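Local coordinates for CRISPR-associated protein, Cse2 family (PDB 3WA8) that probably binds a G-rich part of the crRNA and helps to stabilise the R-loop, as the Cse2 (CasB) component of a type I-E CRISPR complex, at residues Leu44-Leu49 with Trp60-Tyr65; Arg106-His111 with Gln181-Ala186. All coordinates share one frame; numbering follows the deposited sequence.

Contact 1 (Leu44-Leu49 with Trp60-Tyr65); sequences LVEGFL and WERICY. With HG (mercury (II) ion), chain C.
Leu49 and Arg62 mark the nearest backbones of two helical segments, 7.7 Å from CA to CA. The axes of 44-49 and 60-65 come no closer than 11.3 Å and run at 138°, nearer to antiparallel than to perpendicular, so side chains must bridge the gap. Leu49 and Tyr65 form the apolar part of the bridge. Their side chains pass one another pointing opposite ways, and Leu49 CD2 lands over one face of the tyrosine ring, 3.7 Å from its centroid and shifted toward the CG side of the rim. This is a CH-pi contact. Phe48 has CG anti to its backbone N (chi1 -170°), and its ring comes up to Tyr65, the side chains of the two lying roughly perpendicular. They meet at Phe48 CE2 and Tyr65 CE2, 3.8 Å apart. Phe14 of helix 10-21 stacks edge-to-face with both rings and so completes an aromatic cluster.

A salt bridge flanks this apolar patch. Arg62 reaches across, and its NH2 donates to Glu46 OE2 with the carboxylate at the edge of the guanidinium and the two planes 33° apart. The modelled separation of NH2 and OE2, 2.4 Å, is doubtful at this resolution, though the pairing of charges is plain. Glu46 OE2 also hydrogen-bonds to Tyr66 OH, one residue beyond the segment, so the carboxylate is tied twice to the same helix.

On another side of helix 59-72, Cys64 SG binds the mercury ion at 2.8 Å. SG itself lies over one face of the Trp60 indole. The contact as a whole is a helix-loop-helix pairing in the all-helical Cse2 fold, with a leucine-aromatic core and a salt bridge beside it.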
# COMPACT_ATOMS: atom_id res chain seq x y z
N LEU A 44 -19.02 6.11 2.58
CA LEU A 44 -18.47 4.78 2.83
C LEU A 44 -17.26 4.74 3.79
O LEU A 44 -17.27 4.04 4.82
CB LEU A 44 -18.07 4.14 1.50
CG LEU A 44 -18.02 2.61 1.55
CD1 LEU A 44 -19.37 2.03 2.04
CD2 LEU A 44 -17.64 2.04 0.19
N VAL A 45 -16.23 5.50 3.44
CA VAL A 45 -15.00 5.55 4.21
C VAL A 45 -15.23 6.23 5.54
O VAL A 45 -14.87 5.69 6.58
CB VAL A 45 -13.92 6.29 3.45
CG1 VAL A 45 -12.74 6.59 4.33
CG2 VAL A 45 -13.54 5.48 2.19
N GLU A 46 -15.87 7.40 5.48
CA GLU A 46 -16.25 8.16 6.68
C GLU A 46 -17.00 7.31 7.69
O GLU A 46 -16.76 7.38 8.90
CB GLU A 46 -17.11 9.35 6.29
CG GLU A 46 -16.38 10.41 5.52
CD GLU A 46 -15.27 11.05 6.31
OE1 GLU A 46 -15.42 11.16 7.54
OE2 GLU A 46 -14.25 11.44 5.70
N GLY A 47 -17.94 6.51 7.17
CA GLY A 47 -18.67 5.56 7.96
C GLY A 47 -17.73 4.66 8.71
O GLY A 47 -17.89 4.43 9.92
N PHE A 48 -16.73 4.13 8.00
CA PHE A 48 -15.86 3.14 8.61
C PHE A 48 -14.99 3.81 9.65
O PHE A 48 -14.87 3.31 10.77
CB PHE A 48 -15.03 2.44 7.54
CG PHE A 48 -14.27 1.26 8.05
CD1 PHE A 48 -14.80 -0.02 7.95
CD2 PHE A 48 -13.01 1.41 8.62
CE1 PHE A 48 -14.11 -1.13 8.42
CE2 PHE A 48 -12.30 0.30 9.10
CZ PHE A 48 -12.86 -0.97 9.00
N LEU A 49 -14.43 4.97 9.31
CA LEU A 49 -13.61 5.73 10.27
C LEU A 49 -14.42 6.20 11.46
O LEU A 49 -13.91 6.26 12.57
CB LEU A 49 -12.94 6.93 9.61
CG LEU A 49 -12.03 6.73 8.40
CD1 LEU A 49 -11.81 8.03 7.69
CD2 LEU A 49 -10.72 6.15 8.86
N TRP A 60 -3.33 11.68 10.33
CA TRP A 60 -2.59 10.62 9.65
C TRP A 60 -3.47 9.45 9.26
O TRP A 60 -3.51 9.05 8.09
CB TRP A 60 -1.43 10.14 10.51
CG TRP A 60 -0.47 9.29 9.77
CD1 TRP A 60 0.00 8.07 10.15
CD2 TRP A 60 0.15 9.59 8.51
NE1 TRP A 60 0.88 7.58 9.20
CE2 TRP A 60 0.99 8.50 8.19
CE3 TRP A 60 0.07 10.67 7.62
CZ2 TRP A 60 1.76 8.46 7.03
CZ3 TRP A 60 0.82 10.63 6.47
CH2 TRP A 60 1.67 9.54 6.19
N GLU A 61 -4.19 8.91 10.23
CA GLU A 61 -5.06 7.80 9.98
C GLU A 61 -5.93 8.12 8.78
O GLU A 61 -5.94 7.38 7.81
CB GLU A 61 -5.90 7.49 11.22
CG GLU A 61 -6.73 6.22 11.08
CD GLU A 61 -7.06 5.56 12.43
OE1 GLU A 61 -7.95 6.08 13.17
OE2 GLU A 61 -6.45 4.49 12.73
N ARG A 62 -6.61 9.26 8.83
CA ARG A 62 -7.53 9.65 7.77
C ARG A 62 -6.81 9.73 6.41
O ARG A 62 -7.31 9.23 5.38
CB ARG A 62 -8.28 10.93 8.16
CG ARG A 62 -8.55 11.97 7.06
CD ARG A 62 -9.39 13.16 7.61
NE ARG A 62 -10.73 12.72 7.93
CZ ARG A 62 -11.78 12.81 7.11
NH1 ARG A 62 -11.67 13.39 5.92
NH2 ARG A 62 -12.95 12.33 7.50
N ILE A 63 -5.61 10.31 6.40
CA ILE A 63 -4.85 10.33 5.17
C ILE A 63 -4.56 8.88 4.71
O ILE A 63 -4.76 8.54 3.55
CB ILE A 63 -3.59 11.17 5.31
CG1 ILE A 63 -3.97 12.63 5.38
CG2 ILE A 63 -2.65 10.97 4.12
CD1 ILE A 63 -2.94 13.50 6.13
N CYS A 64 -4.13 8.02 5.62
CA CYS A 64 -3.72 6.71 5.21
C CYS A 64 -4.90 5.92 4.62
O CYS A 64 -4.83 5.49 3.46
CB CYS A 64 -2.97 6.00 6.34
SG CYS A 64 -1.42 6.91 6.85
N TYR A 65 -6.00 5.80 5.38
CA TYR A 65 -7.23 5.17 4.88
C TYR A 65 -7.64 5.64 3.50
O TYR A 65 -7.88 4.84 2.59
CB TYR A 65 -8.39 5.37 5.83
CG TYR A 65 -8.42 4.33 6.92
CD1 TYR A 65 -7.57 4.42 7.99
CD2 TYR A 65 -9.28 3.24 6.85
CE1 TYR A 65 -7.55 3.48 8.96
CE2 TYR A 65 -9.29 2.25 7.85
CZ TYR A 65 -8.41 2.39 8.91
OH TYR A 65 -8.35 1.48 9.95
HG HG C . -0.28 7.69 4.44

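Contact 2 (Arg106-His111 with Gln181-Ala186); sequences RRTLGH and QKWARA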
# COMPACT_ATOMS: atom_id res chain seq x y z
N ARG A 106 6.94 -11.08 2.53
CA ARG A 106 6.29 -11.15 1.21
C ARG A 106 5.07 -10.25 1.18
O ARG A 106 4.75 -9.62 0.17
CB ARG A 106 5.88 -12.57 0.87
CG ARG A 106 7.02 -13.58 0.89
CD ARG A 106 6.53 -15.05 0.69
NE ARG A 106 7.68 -15.95 0.72
CZ ARG A 106 8.44 -16.24 -0.34
NH1 ARG A 106 8.15 -15.73 -1.54
NH2 ARG A 106 9.48 -17.07 -0.21
N ARG A 107 4.41 -10.17 2.32
CA ARG A 107 3.18 -9.41 2.46
C ARG A 107 3.38 -7.89 2.57
O ARG A 107 2.40 -7.15 2.59
CB ARG A 107 2.32 -9.99 3.59
CG ARG A 107 1.56 -11.25 3.16
CD ARG A 107 0.69 -11.84 4.27
NE ARG A 107 -0.22 -12.87 3.77
CZ ARG A 107 -1.43 -12.64 3.23
NH1 ARG A 107 -1.89 -11.39 3.12
NH2 ARG A 107 -2.18 -13.66 2.81
N THR A 108 4.63 -7.43 2.59
CA THR A 108 4.94 -6.01 2.71
C THR A 108 5.28 -5.35 1.37
O THR A 108 5.70 -6.02 0.44
CB THR A 108 6.14 -5.77 3.64
OG1 THR A 108 7.35 -5.99 2.90
CG2 THR A 108 6.10 -6.68 4.85
N LEU A 109 5.13 -4.04 1.27
CA LEU A 109 5.33 -3.40 -0.01
C LEU A 109 6.78 -3.54 -0.50
O LEU A 109 7.07 -3.51 -1.72
CB LEU A 109 4.90 -1.94 0.03
CG LEU A 109 4.56 -1.46 -1.38
CD1 LEU A 109 3.25 -2.11 -1.82
CD2 LEU A 109 4.49 0.08 -1.51
N GLY A 110 7.70 -3.68 0.46
CA GLY A 110 9.08 -3.95 0.14
C GLY A 110 9.15 -5.16 -0.79
O GLY A 110 9.80 -5.12 -1.85
N HIS A 111 8.46 -6.23 -0.43
CA HIS A 111 8.49 -7.40 -1.30
C HIS A 111 7.93 -7.07 -2.70
O HIS A 111 8.52 -7.49 -3.71
CB HIS A 111 7.82 -8.61 -0.67
CG HIS A 111 7.65 -9.77 -1.61
ND1 HIS A 111 8.63 -10.71 -1.82
CD2 HIS A 111 6.60 -10.14 -2.39
CE1 HIS A 111 8.20 -11.61 -2.68
NE2 HIS A 111 6.97 -11.28 -3.05
N GLN A 181 12.45 0.03 8.21
CA GLN A 181 13.36 -1.09 8.42
C GLN A 181 12.78 -2.33 7.75
O GLN A 181 13.50 -3.05 7.05
CB GLN A 181 13.53 -1.41 9.89
CG GLN A 181 14.31 -0.43 10.65
CD GLN A 181 14.48 -0.85 12.07
OE1 GLN A 181 15.00 -1.92 12.36
NE2 GLN A 181 14.08 0.01 12.97
N LYS A 182 11.49 -2.57 7.99
CA LYS A 182 10.87 -3.84 7.64
C LYS A 182 10.85 -3.95 6.14
O LYS A 182 11.22 -4.98 5.58
CB LYS A 182 9.44 -3.89 8.16
CG LYS A 182 8.81 -5.29 8.19
CD LYS A 182 7.30 -5.22 8.01
CE LYS A 182 6.56 -4.53 9.18
NZ LYS A 182 5.17 -4.12 8.79
N TRP A 183 10.44 -2.87 5.48
CA TRP A 183 10.40 -2.85 4.04
C TRP A 183 11.78 -3.11 3.47
O TRP A 183 11.92 -3.95 2.59
CB TRP A 183 9.87 -1.52 3.56
CG TRP A 183 8.40 -1.43 3.71
CD1 TRP A 183 7.60 -2.21 4.49
CD2 TRP A 183 7.54 -0.48 3.08
NE1 TRP A 183 6.29 -1.82 4.38
CE2 TRP A 183 6.22 -0.75 3.54
CE3 TRP A 183 7.75 0.59 2.21
CZ2 TRP A 183 5.13 -0.00 3.13
CZ3 TRP A 183 6.65 1.34 1.79
CH2 TRP A 183 5.35 1.03 2.26
N ALA A 184 12.79 -2.42 3.98
CA ALA A 184 14.12 -2.53 3.43
C ALA A 184 14.58 -3.98 3.47
O ALA A 184 15.21 -4.50 2.51
CB ALA A 184 15.08 -1.65 4.20
N ARG A 185 14.26 -4.65 4.57
CA ARG A 185 14.74 -6.01 4.77
C ARG A 185 14.01 -6.91 3.82
O ARG A 185 14.60 -7.83 3.30
CB ARG A 185 14.55 -6.48 6.21
CG ARG A 185 15.27 -5.62 7.20
CD ARG A 185 15.20 -6.18 8.57
NE ARG A 185 15.79 -5.20 9.45
CZ ARG A 185 16.35 -5.47 10.61
NH1 ARG A 185 16.38 -6.71 11.08
NH2 ARG A 185 16.88 -4.48 11.31
N ALA A 186 12.74 -6.62 3.58
CA ALA A 186 11.96 -7.43 2.66
C ALA A 186 12.57 -7.30 1.30
O ALA A 186 12.82 -8.30 0.64
CB ALA A 186 10.52 -7.01 2.65
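His111 ND1 and Ala186 O, one from each segment, both hydrogen-bond to Thr190 OG1, which ties the start of helix 109-119 to helix 178-197. The backbones come close here, with Gly110 CA only 4.3 Å from Trp183 CA. Having no side chain, Gly110 lets the carbonyl of Trp183 and the methyl of Ala186 pack against its main chain.

The Trp183 indole spreads beneath the first turn of the other helix. Leu109 CB sits over the six-membered ring, 3.8 Å from its centroid, in a CH-pi contact, while Gly110 N lies over the same face. Thr108, at the N-cap position, sets CB 3.9 Å from Trp183 CD1. Its OG1, hydrogen-bonded to Tyr105 O, rests against Ala186 CB, and CG2 touches Lys182 CD at 3.7 Å. Asp168 takes both polar ends: OD2 bonds Trp183 NE1 and OD1 forms a salt bridge with Lys182 NZ. An alanine in place of Trp183 would probably leave Asp168 OD2 without its indole mate and open a gap under Leu109. This is close helix-helix packing at a glycine, in which a helix N-terminus docks on a tryptophan of the last helix in the Cse2 fold.

Overall arrangement
After helices 10-21 and 24-32, the chain forms helix 43-49, which contact 1 joins to helix 59-72, closing a short connection of ten residues. The chain then passes through a region not modelled, 87-100, before contact 2 opens. That one closes a far longer loop of 69 residues, mostly helical, bringing the start of helix 109-119 against helix 178-197. The two loops follow one another in series, neither enclosing nor crossing the other. The centres of contact 1 and contact 2 lie about 24 Å apart, on opposite sides of the chain's centre. Helix 162-170 lies between them: Leu166 meets Cys64 and Tyr65 of contact 1, and Leu165 meets Leu109 and Trp183 of contact 2.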